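Local coordinates for Sodium/calcium exchanger regulatory protein 1 (Loligo pealei, PDB 3PP6) that binds and may transport fatty acids such as palmitoleate, also binds phosphoinositides and, when phosphorylated, stimulates the sodium/calcium exchanger of squid optic nerve, at residues G6-E11 / Q40-D45. The protein carries 1 engineered substitution. Numbering follows the deposited sequence.
Sequences GKWILE and QEIKID. With PAM (palmitoleic acid), chain D.
The indole of Trp8 meets strand 40-45 with its pyrrole edge: the carbonyl O of Gln40 lies near the ring plane, 3.6 Å from Trp8 CD1. The methyl CD1 of Ile42 approaches the same Trp8 CD1 obliquely, at 4.2 Å. In Trp8, chi1 (-57°) sets CG anti to the carbonyl carbon, and the turn about chi2 then presents the CD1 edge to Gln40 O, while NE1 bonds to Leu4 O. The amide of Gln40 is the second flat group. Its NE2 donates to O2 of palmitoleic acid at 2.9 Å, a weak bond by its 120° N-H...O angle, and its OE1 accepts from Arg105 NE, so both polar atoms of the amide have partners. The ligand carboxylate is also bonded by Arg125 NH2. Replacing Gln40 by alanine removes the amide, and is likely to leave Arg105 NE without this acceptor and the carboxylate with one weak donor fewer.

Antiparallel pairing underlies these contacts, the axes of the two short segments approaching to 4.7 Å. Gly6 and Ile42 form a hydrogen-bonded pair with nearly straight bonds: Gly6 N to Ile42 O is 2.9 Å and Ile42 N to Gly6 O 2.8 Å. The Trp8-Gln40 pair bends more, Trp8 N reaching Gln40 O at an N-H...O angle of 139°. Between them Lys7 and Glu41 are a non-hydrogen-bonded pair on the other face, their extended side chains alongside but Lys7 NZ and Glu41 OE1 5.2 Å apart, too far for direct charge contact.

In this fatty-acid-binding protein barrel, the contact joins strands 6-13 and 39-45, with helices 17-22 and 27-35 in the connection. Trp8 and Gln40 touch Phe127, an engineered residue, on strand 121-129, and Met112 of strand 111-118 touches Trp8, Gln40 and Ile42; strand 48-54 continues the sheet beyond 39-45.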
# COMPACT_ATOMS: atom_id res chain seq x y z
N GLY A 6 -13.35 3.58 -1.39
CA GLY A 6 -13.57 4.01 -2.76
C GLY A 6 -12.45 3.56 -3.69
O GLY A 6 -11.65 2.68 -3.35
N LYS A 7 -12.39 4.18 -4.86
CA LYS A 7 -11.38 3.82 -5.84
C LYS A 7 -10.46 5.01 -6.11
O LYS A 7 -10.90 6.17 -6.18
CB LYS A 7 -12.04 3.34 -7.13
CG LYS A 7 -11.07 2.85 -8.17
CD LYS A 7 -11.69 1.82 -9.10
CE LYS A 7 -10.71 1.46 -10.21
NZ LYS A 7 -11.32 0.57 -11.24
N TRP A 8 -9.17 4.69 -6.27
CA TRP A 8 -8.13 5.70 -6.32
C TRP A 8 -7.17 5.34 -7.45
O TRP A 8 -7.00 4.16 -7.77
CB TRP A 8 -7.36 5.69 -5.00
CG TRP A 8 -8.19 5.92 -3.76
CD1 TRP A 8 -8.75 4.97 -2.94
CD2 TRP A 8 -8.52 7.18 -3.17
NE1 TRP A 8 -9.41 5.57 -1.89
CE2 TRP A 8 -9.28 6.93 -2.01
CE3 TRP A 8 -8.23 8.51 -3.52
CZ2 TRP A 8 -9.76 7.95 -1.20
CZ3 TRP A 8 -8.72 9.52 -2.73
CH2 TRP A 8 -9.47 9.24 -1.57
N ILE A 9 -6.54 6.35 -8.04
CA ILE A 9 -5.58 6.11 -9.12
C ILE A 9 -4.33 6.97 -8.85
O ILE A 9 -4.42 8.06 -8.29
CB ILE A 9 -6.19 6.41 -10.50
CG1 ILE A 9 -5.22 6.03 -11.63
CG2 ILE A 9 -6.60 7.89 -10.61
CD1 ILE A 9 -5.81 6.20 -13.02
N LEU A 10 -3.16 6.44 -9.20
CA LEU A 10 -1.92 7.11 -8.86
C LEU A 10 -1.85 8.46 -9.54
O LEU A 10 -2.15 8.57 -10.72
CB LEU A 10 -0.73 6.26 -9.28
CG LEU A 10 0.64 6.85 -8.92
CD1 LEU A 10 0.89 6.78 -7.40
CD2 LEU A 10 1.75 6.12 -9.66
N GLU A 11 -1.48 9.49 -8.79
CA GLU A 11 -1.35 10.83 -9.35
C GLU A 11 0.10 11.30 -9.30
O GLU A 11 0.59 11.94 -10.23
CB GLU A 11 -2.25 11.81 -8.60
CG GLU A 11 -2.01 13.28 -8.96
CD GLU A 11 -3.00 14.21 -8.27
OE1 GLU A 11 -2.70 14.64 -7.14
OE2 GLU A 11 -4.06 14.50 -8.86
N GLN A 40 -6.11 1.70 -6.64
CA GLN A 40 -6.43 0.99 -5.40
C GLN A 40 -7.94 1.04 -5.15
O GLN A 40 -8.55 2.12 -5.17
CB GLN A 40 -5.72 1.61 -4.20
CG GLN A 40 -4.26 1.20 -4.06
CD GLN A 40 -3.65 1.67 -2.77
OE1 GLN A 40 -4.24 1.52 -1.69
NE2 GLN A 40 -2.46 2.27 -2.86
N GLU A 41 -8.55 -0.11 -4.92
CA GLU A 41 -9.96 -0.07 -4.54
C GLU A 41 -10.14 -0.58 -3.12
O GLU A 41 -9.78 -1.72 -2.80
CB GLU A 41 -10.86 -0.84 -5.51
CG GLU A 41 -12.34 -0.60 -5.19
CD GLU A 41 -13.25 -1.09 -6.30
OE1 GLU A 41 -12.85 -2.03 -7.01
OE2 GLU A 41 -14.36 -0.52 -6.45
N ILE A 42 -10.68 0.29 -2.28
CA ILE A 42 -10.70 0.03 -0.86
C ILE A 42 -12.14 -0.08 -0.35
O ILE A 42 -12.93 0.83 -0.54
CB ILE A 42 -9.99 1.15 -0.11
CG1 ILE A 42 -8.52 1.21 -0.57
CG2 ILE A 42 -10.09 0.94 1.39
CD1 ILE A 42 -7.71 2.24 0.14
N LYS A 43 -12.45 -1.20 0.28
CA LYS A 43 -13.75 -1.38 0.90
C LYS A 43 -13.62 -1.51 2.41
O LYS A 43 -12.70 -2.16 2.92
CB LYS A 43 -14.47 -2.59 0.29
CG LYS A 43 -14.69 -2.46 -1.19
CD LYS A 43 -15.26 -3.74 -1.78
CE LYS A 43 -15.34 -3.69 -3.30
NZ LYS A 43 -15.57 -5.05 -3.90
N ILE A 44 -14.52 -0.84 3.13
CA ILE A 44 -14.53 -0.89 4.58
C ILE A 44 -15.93 -1.22 5.06
O ILE A 44 -16.91 -0.65 4.58
CB ILE A 44 -14.12 0.45 5.21
CG1 ILE A 44 -12.86 1.01 4.53
CG2 ILE A 44 -13.89 0.29 6.70
CD1 ILE A 44 -12.59 2.46 4.91
N ASP A 45 -16.01 -2.16 6.00
CA ASP A 45 -17.26 -2.47 6.66
C ASP A 45 -16.90 -2.84 8.09
O ASP A 45 -16.42 -3.94 8.35
CB ASP A 45 -17.99 -3.60 5.93
CG ASP A 45 -19.29 -3.99 6.60
OD1 ASP A 45 -20.24 -3.17 6.59
OD2 ASP A 45 -19.38 -5.12 7.13
C1 PAM D . 0.81 0.92 -4.58
O1 PAM D . 1.35 1.38 -5.60
O2 PAM D . -0.42 0.97 -4.38
C2 PAM D . 1.69 0.26 -3.54
C3 PAM D . 2.61 -0.77 -4.18
C4 PAM D . 3.32 -1.57 -3.09
C5 PAM D . 3.88 -2.89 -3.59
C6 PAM D . 5.39 -2.83 -3.76
C7 PAM D . 5.72 -2.81 -5.25
C8 PAM D . 6.46 -4.07 -5.68
C9 PAM D . 6.63 -4.01 -7.18
C10 PAM D . 5.87 -4.71 -8.02
C11 PAM D . 4.77 -5.63 -7.53
C12 PAM D . 3.78 -5.93 -8.65
C13 PAM D . 3.09 -4.64 -9.11
C14 PAM D . 1.57 -4.78 -9.12
C15 PAM D . 1.07 -5.36 -7.80
C16 PAM D . 1.18 -4.37 -6.66